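Local coordinates for protein putative acyl-CoA thioester hydrolase YbhC (Escherichia coli K-12, PDB 3GRH) that is a putative acyl-CoA thioesterase of the outer membrane, related to pectinesterases but unable to bind pectin and lacking pectinesterase activity, at residues 156-161 with 175-180; 235-240 with 268-273; 340-345 with 372-377. All coordinates share one frame; numbering follows the deposited sequence.

In the fold
The three contacts lie far apart, their centres about 27 Å from one another, and share no secondary-structure element. Interaction 1 is buried yet peripheral: two short helices outside the coil meet through aromatic and apolar side chains and a cysteine of a disulfide, with no hydrogen bond between residues 156-161 and 175-180. Interactions 2 and 3 both join neighbouring parallel strands of the beta-helix. Interaction 2 is nearest the centre of the chain and rests on regular backbone bonding, finished by asparagine, threonine and serine side chains at a corner. In interaction 3 the strands give way to loops after little backbone pairing, and an Asp343-Arg377 salt bridge takes over, while Arg340 reaches the predicted nucleophile Asp280.

Interaction 1: residues 156-161 with 175-180; sequences DWRHDV and YMYDSC
Trp157 meets the second helix with the outer corner of its indole. CH2 comes within 3.3 Å of Cys180 CB, a snug approach, while CZ3 lies 3.4 Å from Tyr177 CE1. With CG anti to the backbone N (chi1 -174°), the indole is thrown across the gap between the helices; the Tyr177 ring comes the other way and slides past it. The planes are only 21° apart, but the tyrosine centroid sits 5.2 Å from that of the six-membered indole ring, so the two overlap little. Cys180 adds a sulfur-aromatic contact, its SG standing obliquely at 4.9 Å from the same Trp157 centroid. The indole NE1 is satisfied by the carbonyl of Cys192, the disulfide partner of Cys180.

Arg158 contributes its aliphatic part: CG touches Tyr177 OH at 3.5 Å, and the two side chains cross almost at right angles. A bend at chi3 turns the guanidinium toward the C-terminal end of helix 174-181, where NH1 bonds to the carbonyl of Gln181.

One turn on from Trp157, Val161 divides its methyls between the two rings. CG1 meets the edge of Tyr177 at CE1, 3.7 Å away, and CG2 rests 3.6 Å above the rim of one Trp157 face.

The short helix segments run nearly antiparallel, their axes coming no closer than 11.5 Å. Tyr167 places its ring almost parallel to that of Tyr177. Tyr122 of strand 115-123 touches Trp157, Val161 and Met176, and Trp197 of strand 196-198 packs on Met176, Ser179 and Cys180, seating the helix pair against these two beta-helix strands.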
ATOM      1  N   ASP A 156       1.001  -2.539 -26.388  1.00 13.68           N
ATOM      2  CA  ASP A 156       1.028  -3.821 -25.658  1.00 15.27           C
ATOM      3  C   ASP A 156       0.146  -3.762 -24.437  1.00 14.46           C
ATOM      4  O   ASP A 156      -0.574  -4.698 -24.173  1.00 14.57           O
ATOM      5  CB  ASP A 156       2.453  -4.205 -25.266  1.00 17.06           C
ATOM      6  CG  ASP A 156       3.278  -4.662 -26.446  1.00 22.38           C
ATOM      7  OD1 ASP A 156       2.729  -4.741 -27.591  1.00 26.11           O
ATOM      8  OD2 ASP A 156       4.490  -4.937 -26.230  1.00 28.36           O
ATOM      9  N   TRP A 157       0.155  -2.637 -23.729  1.00 13.25           N
ATOM     10  CA  TRP A 157      -0.737  -2.393 -22.585  1.00 13.62           C
ATOM     11  C   TRP A 157      -2.188  -2.465 -22.950  1.00 13.44           C
ATOM     12  O   TRP A 157      -2.973  -3.171 -22.340  1.00 13.41           O
ATOM     13  CB  TRP A 157      -0.403  -1.060 -21.942  1.00 13.94           C
ATOM     14  CG  TRP A 157      -1.144  -0.773 -20.682  1.00 13.67           C
ATOM     15  CD1 TRP A 157      -0.765  -1.059 -19.422  1.00 14.70           C
ATOM     16  CD2 TRP A 157      -2.375  -0.095 -20.587  1.00 13.71           C
ATOM     17  NE1 TRP A 157      -1.684  -0.624 -18.527  1.00 17.04           N
ATOM     18  CE2 TRP A 157      -2.722  -0.050 -19.216  1.00 15.52           C
ATOM     19  CE3 TRP A 157      -3.250   0.490 -21.523  1.00 14.76           C
ATOM     20  CZ2 TRP A 157      -3.852   0.591 -18.784  1.00 15.01           C
ATOM     21  CZ3 TRP A 157      -4.390   1.076 -21.085  1.00 16.79           C
ATOM     22  CH2 TRP A 157      -4.696   1.096 -19.731  1.00 15.16           C
ATOM     23  N   ARG A 158      -2.567  -1.762 -24.019  1.00 13.76           N
ATOM     24  CA  ARG A 158      -3.958  -1.763 -24.454  1.00 14.42           C
ATOM     25  C   ARG A 158      -4.452  -3.136 -24.828  1.00 13.60           C
ATOM     26  O   ARG A 158      -5.583  -3.483 -24.535  1.00 14.70           O
ATOM     27  CB  ARG A 158      -4.134  -0.836 -25.661  1.00 14.72           C
ATOM     28  CG  ARG A 158      -4.157   0.636 -25.325  1.00 17.65           C
ATOM     29  CD  ARG A 158      -4.608   1.498 -26.461  1.00 18.75           C
ATOM     30  NE  ARG A 158      -3.740   1.444 -27.609  1.00 22.77           N
ATOM     31  CZ  ARG A 158      -2.698   2.237 -27.852  1.00 21.37           C
ATOM     32  NH1 ARG A 158      -2.344   3.224 -27.032  1.00 21.46           N
ATOM     33  NH2 ARG A 158      -2.032   2.048 -28.970  1.00 24.66           N
ATOM     34  N   HIS A 159      -3.587  -3.919 -25.477  1.00 13.17           N
ATOM     35  CA  HIS A 159      -3.927  -5.253 -25.871  1.00 13.88           C
ATOM     36  C   HIS A 159      -4.203  -6.161 -24.690  1.00 14.99           C
ATOM     37  O   HIS A 159      -5.251  -6.827 -24.625  1.00 17.28           O
ATOM     38  CB  HIS A 159      -2.850  -5.844 -26.777  1.00 14.30           C
ATOM     39  CG  HIS A 159      -3.236  -7.178 -27.286  1.00 16.06           C
ATOM     40  ND1 HIS A 159      -4.159  -7.329 -28.297  1.00 18.58           N
ATOM     41  CD2 HIS A 159      -2.876  -8.426 -26.912  1.00 19.73           C
ATOM     42  CE1 HIS A 159      -4.356  -8.616 -28.521  1.00 19.45           C
ATOM     43  NE2 HIS A 159      -3.572  -9.301 -27.713  1.00 18.02           N
ATOM     44  N   ASP A 160      -3.334  -6.073 -23.691  1.00 14.89           N
ATOM     45  CA  ASP A 160      -3.392  -6.929 -22.506  1.00 14.55           C
ATOM     46  C   ASP A 160      -4.484  -6.548 -21.572  1.00 13.07           C
ATOM     47  O   ASP A 160      -5.086  -7.422 -20.917  1.00 13.39           O
ATOM     48  CB  ASP A 160      -2.053  -6.904 -21.791  1.00 15.38           C
ATOM     49  CG  ASP A 160      -0.966  -7.686 -22.533  1.00 17.76           C
ATOM     50  OD1 ASP A 160      -1.187  -8.098 -23.701  1.00 25.16           O
ATOM     51  OD2 ASP A 160       0.143  -7.732 -21.972  1.00 21.33           O
ATOM     52  N   VAL A 161      -4.746  -5.241 -21.420  1.00 11.79           N
ATOM     53  CA  VAL A 161      -5.772  -4.715 -20.485  1.00 12.82           C
ATOM     54  C   VAL A 161      -7.190  -4.733 -21.055  1.00 12.91           C
ATOM     55  O   VAL A 161      -8.147  -5.037 -20.310  1.00 13.67           O
ATOM     56  CB  VAL A 161      -5.393  -3.280 -20.090  1.00 11.87           C
ATOM     57  CG1 VAL A 161      -6.486  -2.596 -19.311  1.00 13.83           C
ATOM     58  CG2 VAL A 161      -4.129  -3.363 -19.189  1.00 15.59           C
ATOM     59  N   TYR A 175     -13.067   6.483 -17.669  1.00 15.80           N
ATOM     60  CA  TYR A 175     -12.184   7.609 -17.439  1.00 15.66           C
ATOM     61  C   TYR A 175     -10.810   7.121 -16.971  1.00 15.23           C
ATOM     62  O   TYR A 175      -9.777   7.760 -17.247  1.00 16.62           O
ATOM     63  CB  TYR A 175     -12.817   8.604 -16.489  1.00 16.19           C
ATOM     64  CG  TYR A 175     -12.781   8.230 -15.045  1.00 17.14           C
ATOM     65  CD1 TYR A 175     -11.758   8.673 -14.229  1.00 17.65           C
ATOM     66  CD2 TYR A 175     -13.824   7.533 -14.472  1.00 18.86           C
ATOM     67  CE1 TYR A 175     -11.704   8.291 -12.907  1.00 17.07           C
ATOM     68  CE2 TYR A 175     -13.817   7.186 -13.108  1.00 19.88           C
ATOM     69  CZ  TYR A 175     -12.762   7.574 -12.317  1.00 17.68           C
ATOM     70  OH  TYR A 175     -12.759   7.208 -10.993  1.00 14.69           O
ATOM     71  N   MET A 176     -10.807   6.027 -16.202  1.00 15.97           N
ATOM     72  CA  MET A 176      -9.563   5.399 -15.677  1.00 14.21           C
ATOM     73  C   MET A 176      -8.739   4.799 -16.824  1.00 15.00           C
ATOM     74  O   MET A 176      -7.559   5.132 -17.025  1.00 15.55           O
ATOM     75  CB  MET A 176      -9.914   4.335 -14.646  1.00 14.39           C
ATOM     76  CG  MET A 176     -10.507   4.951 -13.405  1.00 13.66           C
ATOM     77  SD  MET A 176     -11.220   3.824 -12.198  1.00 14.96           S
ATOM     78  CE  MET A 176      -9.731   3.150 -11.479  1.00 13.53           C
ATOM     79  N   TYR A 177      -9.379   3.963 -17.633  1.00 15.21           N
ATOM     80  CA  TYR A 177      -8.736   3.332 -18.749  1.00 14.77           C
ATOM     81  C   TYR A 177      -8.238   4.365 -19.706  1.00 14.70           C
ATOM     82  O   TYR A 177      -7.108   4.259 -20.169  1.00 16.21           O
ATOM     83  CB  TYR A 177      -9.692   2.406 -19.430  1.00 15.26           C
ATOM     84  CG  TYR A 177      -9.104   1.763 -20.639  1.00 14.79           C
ATOM     85  CD1 TYR A 177      -8.197   0.701 -20.481  1.00 16.02           C
ATOM     86  CD2 TYR A 177      -9.374   2.229 -21.899  1.00 14.14           C
ATOM     87  CE1 TYR A 177      -7.609   0.122 -21.572  1.00 17.22           C
ATOM     88  CE2 TYR A 177      -8.815   1.643 -22.975  1.00 17.37           C
ATOM     89  CZ  TYR A 177      -7.944   0.581 -22.811  1.00 15.99           C
ATOM     90  OH  TYR A 177      -7.386   0.052 -24.003  1.00 19.20           O
ATOM     91  N   ASP A 178      -9.063   5.359 -20.003  1.00 15.52           N
ATOM     92  CA  ASP A 178      -8.720   6.377 -21.033  1.00 16.51           C
ATOM     93  C   ASP A 178      -7.534   7.233 -20.633  1.00 17.99           C
ATOM     94  O   ASP A 178      -6.735   7.616 -21.463  1.00 20.38           O
ATOM     95  CB  ASP A 178      -9.918   7.263 -21.275  1.00 17.48           C
ATOM     96  CG  ASP A 178      -9.836   8.063 -22.535  1.00 19.77           C
ATOM     97  OD1 ASP A 178      -9.248   7.618 -23.546  1.00 24.34           O
ATOM     98  OD2 ASP A 178     -10.418   9.161 -22.468  1.00 23.51           O
ATOM     99  N   SER A 179      -7.372   7.495 -19.354  1.00 18.94           N
ATOM    100  CA  SER A 179      -6.196   8.249 -18.883  1.00 20.91           C
ATOM    101  C   SER A 179      -4.870   7.560 -19.159  1.00 22.82           C
ATOM    102  O   SER A 179      -3.804   8.208 -19.288  1.00 25.24           O
ATOM    103  CB  SER A 179      -6.297   8.585 -17.377  1.00 20.73           C
ATOM    104  OG  SER A 179      -6.165   7.444 -16.530  1.00 24.72           O
ATOM    105  N   CYS A 180      -4.910   6.256 -19.299  1.00 22.83           N
ATOM    106  CA  CYS A 180      -3.713   5.490 -19.592  1.00 22.96           C
ATOM    107  C   CYS A 180      -3.572   5.239 -21.100  1.00 22.46           C
ATOM    108  O   CYS A 180      -2.478   5.257 -21.650  1.00 24.51           O
ATOM    109  CB  CYS A 180      -3.834   4.168 -18.911  1.00 21.54           C
ATOM    110  SG  CYS A 180      -3.968   4.285 -17.089  1.00 26.10           S
TER

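Interaction 2: residues 235-240 with 268-273; sequences VQINNV and TLVTNS
Asn238 and Thr271, paired across two parallel strands, are linked through their side chains. The amide ND2 of Asn238 donates to Thr271 OG1 at 2.7 Å, somewhat out of its own amide plane, and to Asn272 OD1 at 2.9 Å, close to that plane. The two asparagine amides are turned 77° from each other. Asn238 CG lies anti to the backbone N (chi1 177°), which swings the amide over toward the neighbouring strand; Thr271 answers by holding OG1 between its backbone N and carbonyl carbon. A weak bond to Gln206 is made by Asn238 OD1.

Along the strands the backbones bond alternately. Leu269 N reaches Val235 O at 2.9 Å, Ile237 N donates to Leu269 O, and Thr271 N to Ile237 O at 2.8 Å. Val235, Ile237, Thr268 and Val270 point to the buried side of the sheet, where Val235 CG1 lies 4.0 Å from Thr268 CG2, whereas Gln236, Asn238, Leu269 and Thr271 point to the opposite one.

At the corner Thr271 O accepts from both Asn239 N (3.0 Å) and Ser273 OG. The serine hydroxyl in turn receives Val240 N at 3.1 Å, so bonding continues round the bend where the strand register ends. Leu205 from the preceding strand and Val288 from the following one flank the pair. Asn239 and Asn272 both adopt left-handed backbone conformations, and asparagines of this kind at the sharp turn between two sheets are a familiar feature of right-handed parallel beta-helices.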
ATOM      1  N   VAL A 235     -10.551   3.433   2.951  1.00  6.31           N
ATOM      2  CA  VAL A 235     -10.428   2.149   2.337  1.00  5.45           C
ATOM      3  C   VAL A 235      -9.969   1.137   3.384  1.00  7.36           C
ATOM      4  O   VAL A 235      -9.109   1.454   4.168  1.00  6.57           O
ATOM      5  CB  VAL A 235      -9.481   2.209   1.199  1.00  6.85           C
ATOM      6  CG1 VAL A 235      -9.033   0.839   0.631  1.00  7.57           C
ATOM      7  CG2 VAL A 235     -10.039   3.141   0.132  1.00  8.09           C
ATOM      8  N   GLN A 236     -10.568  -0.041   3.386  1.00  6.62           N
ATOM      9  CA  GLN A 236     -10.229  -1.097   4.333  1.00  7.13           C
ATOM     10  C   GLN A 236      -9.854  -2.335   3.595  1.00  7.40           C
ATOM     11  O   GLN A 236     -10.612  -2.795   2.759  1.00  7.00           O
ATOM     12  CB  GLN A 236     -11.348  -1.423   5.306  1.00  8.64           C
ATOM     13  CG  GLN A 236     -11.735  -0.252   6.182  1.00  9.48           C
ATOM     14  CD  GLN A 236     -13.017  -0.538   6.930  1.00  9.65           C
ATOM     15  OE1 GLN A 236     -12.977  -1.357   7.869  1.00 16.86           O
ATOM     16  NE2 GLN A 236     -14.128   0.149   6.558  1.00 11.36           N
ATOM     17  N   ILE A 237      -8.680  -2.872   3.878  1.00  6.74           N
ATOM     18  CA  ILE A 237      -8.188  -4.104   3.211  1.00  7.34           C
ATOM     19  C   ILE A 237      -7.883  -5.064   4.343  1.00  7.79           C
ATOM     20  O   ILE A 237      -7.030  -4.737   5.219  1.00  8.83           O
ATOM     21  CB  ILE A 237      -6.918  -3.764   2.435  1.00  8.44           C
ATOM     22  CG1 ILE A 237      -7.299  -2.864   1.273  1.00  9.30           C
ATOM     23  CG2 ILE A 237      -6.299  -5.023   1.934  1.00 11.63           C
ATOM     24  CD1 ILE A 237      -6.135  -2.179   0.643  1.00 10.40           C
ATOM     25  N   ASN A 238      -8.592  -6.206   4.400  1.00  6.62           N
ATOM     26  CA  ASN A 238      -8.470  -7.113   5.531  1.00  6.26           C
ATOM     27  C   ASN A 238      -8.252  -8.531   5.030  1.00  7.96           C
ATOM     28  O   ASN A 238      -8.981  -9.020   4.178  1.00  6.48           O
ATOM     29  CB  ASN A 238      -9.697  -7.059   6.443  1.00  7.08           C
ATOM     30  CG  ASN A 238      -9.587  -8.034   7.559  1.00  8.95           C
ATOM     31  OD1 ASN A 238     -10.406  -8.993   7.678  1.00 14.28           O
ATOM     32  ND2 ASN A 238      -8.554  -7.866   8.364  1.00  6.82           N
ATOM     33  N   ASN A 239      -7.232  -9.197   5.547  1.00  7.90           N
ATOM     34  CA  ASN A 239      -6.960 -10.621   5.170  1.00  8.03           C
ATOM     35  C   ASN A 239      -6.845 -10.780   3.692  1.00  8.58           C
ATOM     36  O   ASN A 239      -7.529 -11.603   3.079  1.00  7.90           O
ATOM     37  CB  ASN A 239      -8.029 -11.546   5.729  1.00  7.67           C
ATOM     38  CG  ASN A 239      -7.621 -13.003   5.707  1.00 10.78           C
ATOM     39  OD1 ASN A 239      -6.425 -13.329   5.774  1.00 15.21           O
ATOM     40  ND2 ASN A 239      -8.617 -13.876   5.539  1.00 16.60           N
ATOM     41  N   VAL A 240      -5.985  -9.961   3.084  1.00  7.73           N
ATOM     42  CA  VAL A 240      -5.693  -9.982   1.633  1.00  6.68           C
ATOM     43  C   VAL A 240      -4.248 -10.317   1.441  1.00  8.69           C
ATOM     44  O   VAL A 240      -3.393  -9.869   2.205  1.00 11.29           O
ATOM     45  CB  VAL A 240      -6.129  -8.657   0.965  1.00  8.73           C
ATOM     46  CG1 VAL A 240      -5.589  -8.467  -0.488  1.00  9.68           C
ATOM     47  CG2 VAL A 240      -7.620  -8.538   0.968  1.00  8.78           C
ATOM     48  N   THR A 268      -6.228   4.927   4.465  1.00  5.54           N
ATOM     49  CA  THR A 268      -6.376   3.476   4.226  1.00  5.71           C
ATOM     50  C   THR A 268      -5.975   2.700   5.452  1.00  6.49           C
ATOM     51  O   THR A 268      -4.935   2.982   6.044  1.00  6.27           O
ATOM     52  CB  THR A 268      -5.474   3.082   2.996  1.00  9.12           C
ATOM     53  OG1 THR A 268      -5.812   3.935   1.875  1.00 11.84           O
ATOM     54  CG2 THR A 268      -5.640   1.662   2.588  1.00  8.89           C
ATOM     55  N   LEU A 269      -6.721   1.647   5.770  1.00  6.11           N
ATOM     56  CA  LEU A 269      -6.374   0.724   6.854  1.00  5.54           C
ATOM     57  C   LEU A 269      -6.159  -0.650   6.255  1.00  6.46           C
ATOM     58  O   LEU A 269      -7.099  -1.191   5.640  1.00  7.06           O
ATOM     59  CB  LEU A 269      -7.515   0.640   7.891  1.00  6.56           C
ATOM     60  CG  LEU A 269      -7.271  -0.354   9.016  1.00  6.51           C
ATOM     61  CD1 LEU A 269      -6.062   0.074   9.793  1.00  8.33           C
ATOM     62  CD2 LEU A 269      -8.507  -0.429   9.818  1.00  9.86           C
ATOM     63  N   VAL A 270      -4.987  -1.226   6.453  1.00  5.47           N
ATOM     64  CA  VAL A 270      -4.671  -2.594   5.958  1.00  6.00           C
ATOM     65  C   VAL A 270      -4.421  -3.447   7.202  1.00  7.91           C
ATOM     66  O   VAL A 270      -3.565  -3.106   8.036  1.00  9.23           O
ATOM     67  CB  VAL A 270      -3.395  -2.581   5.105  1.00  8.15           C
ATOM     68  CG1 VAL A 270      -3.003  -4.038   4.616  1.00  9.44           C
ATOM     69  CG2 VAL A 270      -3.522  -1.622   3.934  1.00  7.82           C
ATOM     70  N   THR A 271      -5.236  -4.469   7.413  1.00  6.54           N
ATOM     71  CA  THR A 271      -5.131  -5.326   8.554  1.00  6.77           C
ATOM     72  C   THR A 271      -4.993  -6.805   8.180  1.00  6.16           C
ATOM     73  O   THR A 271      -5.599  -7.266   7.168  1.00  6.31           O
ATOM     74  CB  THR A 271      -6.370  -5.199   9.455  1.00 10.92           C
ATOM     75  OG1 THR A 271      -7.593  -5.413   8.709  1.00 14.90           O
ATOM     76  CG2 THR A 271      -6.428  -3.767  10.079  1.00 14.38           C
ATOM     77  N   ASN A 272      -4.206  -7.551   8.968  1.00  6.09           N
ATOM     78  CA  ASN A 272      -4.254  -8.991   8.878  1.00  6.18           C
ATOM     79  C   ASN A 272      -3.872  -9.495   7.489  1.00  6.83           C
ATOM     80  O   ASN A 272      -4.396 -10.489   7.066  1.00  9.93           O
ATOM     81  CB  ASN A 272      -5.606  -9.536   9.277  1.00  9.58           C
ATOM     82  CG  ASN A 272      -6.027  -9.084  10.596  1.00 13.60           C
ATOM     83  OD1 ASN A 272      -7.203  -8.627  10.847  1.00 18.48           O
ATOM     84  ND2 ASN A 272      -5.116  -9.195  11.481  1.00 12.73           N
ATOM     85  N   SER A 273      -2.990  -8.777   6.817  1.00  6.29           N
ATOM     86  CA  SER A 273      -2.674  -9.030   5.401  1.00  6.49           C
ATOM     87  C   SER A 273      -1.229  -9.472   5.193  1.00  8.17           C
ATOM     88  O   SER A 273      -0.472  -9.564   6.146  1.00  8.44           O
ATOM     89  CB  SER A 273      -3.022  -7.853   4.535  1.00  8.82           C
ATOM     90  OG  SER A 273      -4.458  -7.608   4.515  1.00  7.41           O
TER

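Interaction 3: residues 340-345 with 372-377; sequences RSLDVD and AVISNR
Asp343 and Arg377 form the tight half of this contact. The guanidinium gives one nitrogen to each carboxylate oxygen, NE to Asp343 OD2 at 3.0 Å and NH2 to Asp343 OD1 at 3.1 Å, both on syn lone pairs with the two groups 20° from coplanar. Each oxygen has a second donor: Ser341 OG reaches Asp343 OD1 at 2.6 Å, and Ser375 OG reaches Asp343 OD2 at 2.7 Å from the anti side. With an alanine in place of Asp343, the Arg377 guanidinium would probably be left without its carboxylate mate and both serine hydroxyls without this acceptor.

Backbone pairing is brief: Val373 N bonds to Ser341 O at 3.0 Å, and Asp343 N makes a longer bond to Val373 O. Leu342 CD1 is pressed to 3.5 Å from Val373 CG1. On the solvent side methyls meet: exposed Ile374 brings CD1 to 3.8 Å from Val344 CG1.

Arg340, its CG between backbone N and carbonyl carbon (chi1 56°), extends straight to NE, laying one guanidinium face over Val373 CB. By similarity a substrate-binding residue, it salt-bridges Asp280, the predicted nucleophile: an aspartate-arginine pair as in the pectinesterase active site.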
ATOM      1  N   ARG A 340      12.955   3.818   1.847  1.00 10.10           N
ATOM      2  CA  ARG A 340      13.652   5.001   1.267  1.00 10.81           C
ATOM      3  C   ARG A 340      12.569   5.951   0.838  1.00 11.67           C
ATOM      4  O   ARG A 340      11.421   5.595   0.606  1.00 10.93           O
ATOM      5  CB  ARG A 340      14.542   4.686   0.089  1.00 12.83           C
ATOM      6  CG  ARG A 340      13.831   3.998  -1.025  1.00 11.35           C
ATOM      7  CD  ARG A 340      14.798   3.642  -2.117  1.00 13.07           C
ATOM      8  NE  ARG A 340      14.153   3.005  -3.257  1.00 13.34           N
ATOM      9  CZ  ARG A 340      14.781   2.691  -4.388  1.00 10.97           C
ATOM     10  NH1 ARG A 340      16.085   2.933  -4.562  1.00 12.43           N
ATOM     11  NH2 ARG A 340      14.103   2.140  -5.379  1.00 15.38           N
ATOM     12  N   SER A 341      12.880   7.233   0.828  1.00 11.51           N
ATOM     13  CA  SER A 341      11.858   8.181   0.435  1.00 11.81           C
ATOM     14  C   SER A 341      11.697   8.208  -1.076  1.00 13.51           C
ATOM     15  O   SER A 341      12.676   8.082  -1.810  1.00 13.98           O
ATOM     16  CB  SER A 341      12.250   9.588   0.965  1.00 13.31           C
ATOM     17  OG  SER A 341      11.301  10.606   0.572  1.00 13.04           O
ATOM     18  N   LEU A 342      10.452   8.333  -1.536  1.00 12.84           N
ATOM     19  CA  LEU A 342      10.131   8.382  -2.965  1.00 13.63           C
ATOM     20  C   LEU A 342       9.979   9.854  -3.321  1.00 15.07           C
ATOM     21  O   LEU A 342       8.900  10.427  -3.198  1.00 15.75           O
ATOM     22  CB  LEU A 342       8.828   7.589  -3.241  1.00 13.94           C
ATOM     23  CG  LEU A 342       8.253   7.510  -4.634  1.00 15.82           C
ATOM     24  CD1 LEU A 342       9.283   6.970  -5.584  1.00 19.91           C
ATOM     25  CD2 LEU A 342       7.034   6.606  -4.632  1.00 17.79           C
ATOM     26  N   ASP A 343      11.110  10.463  -3.727  1.00 14.44           N
ATOM     27  CA  ASP A 343      11.198  11.911  -3.889  1.00 15.87           C
ATOM     28  C   ASP A 343      10.722  12.313  -5.299  1.00 16.74           C
ATOM     29  O   ASP A 343      11.481  12.697  -6.171  1.00 16.93           O
ATOM     30  CB  ASP A 343      12.605  12.381  -3.634  1.00 16.79           C
ATOM     31  CG  ASP A 343      12.963  12.486  -2.185  1.00 22.27           C
ATOM     32  OD1 ASP A 343      12.135  12.174  -1.283  1.00 21.95           O
ATOM     33  OD2 ASP A 343      14.135  12.904  -1.979  1.00 25.36           O
ATOM     34  N   VAL A 344       9.423  12.227  -5.489  1.00 17.80           N
ATOM     35  CA  VAL A 344       8.780  12.410  -6.788  1.00 18.92           C
ATOM     36  C   VAL A 344       8.744  13.861  -7.246  1.00 19.60           C
ATOM     37  O   VAL A 344       8.688  14.173  -8.479  1.00 22.80           O
ATOM     38  CB  VAL A 344       7.362  11.825  -6.790  1.00 18.66           C
ATOM     39  CG1 VAL A 344       7.406  10.315  -6.916  1.00 22.58           C
ATOM     40  CG2 VAL A 344       6.546  12.247  -5.574  1.00 22.17           C
ATOM     41  N   ASP A 345       8.815  14.768  -6.279  1.00 19.01           N
ATOM     42  CA  ASP A 345       8.774  16.175  -6.513  1.00 20.07           C
ATOM     43  C   ASP A 345       9.479  16.918  -5.364  1.00 19.29           C
ATOM     44  O   ASP A 345       9.804  16.319  -4.346  1.00 20.68           O
ATOM     45  CB  ASP A 345       7.294  16.610  -6.743  1.00 20.39           C
ATOM     46  CG  ASP A 345       6.390  16.330  -5.548  1.00 27.38           C
ATOM     47  OD1 ASP A 345       6.916  16.445  -4.432  1.00 34.79           O
ATOM     48  OD2 ASP A 345       5.172  16.007  -5.712  1.00 31.62           O
ATOM     49  N   ALA A 372      17.243   8.378  -1.085  1.00 13.37           N
ATOM     50  CA  ALA A 372      15.952   8.521  -1.800  1.00 14.93           C
ATOM     51  C   ALA A 372      16.017   8.112  -3.239  1.00 15.96           C
ATOM     52  O   ALA A 372      17.061   8.271  -3.900  1.00 15.26           O
ATOM     53  CB  ALA A 372      15.459   9.938  -1.721  1.00 14.46           C
ATOM     54  N   VAL A 373      14.909   7.553  -3.715  1.00 18.18           N
ATOM     55  CA  VAL A 373      14.831   7.239  -5.129  1.00 19.05           C
ATOM     56  C   VAL A 373      14.443   8.531  -5.856  1.00 19.10           C
ATOM     57  O   VAL A 373      13.796   9.435  -5.293  1.00 18.91           O
ATOM     58  CB  VAL A 373      13.977   6.006  -5.404  1.00 19.78           C
ATOM     59  CG1 VAL A 373      12.629   6.210  -4.944  1.00 20.56           C
ATOM     60  CG2 VAL A 373      14.021   5.591  -6.907  1.00 20.52           C
ATOM     61  N   ILE A 374      14.935   8.617  -7.100  1.00 19.31           N
ATOM     62  CA  ILE A 374      14.664   9.711  -8.040  1.00 19.69           C
ATOM     63  C   ILE A 374      15.649  10.839  -7.793  1.00 19.48           C
ATOM     64  O   ILE A 374      16.383  11.238  -8.693  1.00 18.83           O
ATOM     65  CB  ILE A 374      13.169  10.196  -8.056  1.00 20.70           C
ATOM     66  CG1 ILE A 374      12.262   9.047  -8.554  1.00 23.33           C
ATOM     67  CG2 ILE A 374      12.991  11.403  -8.994  1.00 19.38           C
ATOM     68  CD1 ILE A 374      10.783   9.294  -8.360  1.00 24.11           C
ATOM     69  N   SER A 375      15.696  11.336  -6.576  1.00 18.22           N
ATOM     70  CA  SER A 375      16.575  12.420  -6.257  1.00 18.22           C
ATOM     71  C   SER A 375      17.944  12.034  -5.739  1.00 18.35           C
ATOM     72  O   SER A 375      18.839  12.877  -5.748  1.00 17.62           O
ATOM     73  CB  SER A 375      15.959  13.270  -5.182  1.00 16.97           C
ATOM     74  OG  SER A 375      15.894  12.454  -4.025  1.00 18.53           O
ATOM     75  N   ASN A 376      18.097  10.780  -5.306  1.00 17.55           N
ATOM     76  CA  ASN A 376      19.306  10.284  -4.680  1.00 17.74           C
ATOM     77  C   ASN A 376      19.730  11.086  -3.479  1.00 17.69           C
ATOM     78  O   ASN A 376      20.870  11.064  -3.116  1.00 19.42           O
ATOM     79  CB  ASN A 376      20.434  10.123  -5.679  1.00 19.12           C
ATOM     80  CG  ASN A 376      20.002   9.359  -6.908  1.00 20.20           C
ATOM     81  OD1 ASN A 376      19.336   8.335  -6.799  1.00 31.08           O
ATOM     82  ND2 ASN A 376      20.428   9.836  -8.101  1.00 26.64           N
ATOM     83  N   ARG A 377      18.750  11.701  -2.811  1.00 16.58           N
ATOM     84  CA  ARG A 377      18.995  12.463  -1.613  1.00 16.44           C
ATOM     85  C   ARG A 377      19.509  11.541  -0.506  1.00 15.69           C
ATOM     86  O   ARG A 377      18.851  10.555  -0.154  1.00 15.81           O
ATOM     87  CB  ARG A 377      17.721  13.123  -1.163  1.00 15.81           C
ATOM     88  CG  ARG A 377      17.879  13.823   0.167  1.00 15.79           C
ATOM     89  CD  ARG A 377      16.643  14.584   0.596  1.00 21.32           C
ATOM     90  NE  ARG A 377      15.378  13.822   0.604  1.00 22.33           N
ATOM     91  CZ  ARG A 377      14.524  13.751   1.611  1.00 26.67           C
ATOM     92  NH1 ARG A 377      14.807  14.301   2.787  1.00 23.51           N
ATOM     93  NH2 ARG A 377      13.415  13.088   1.426  1.00 25.26           N
TER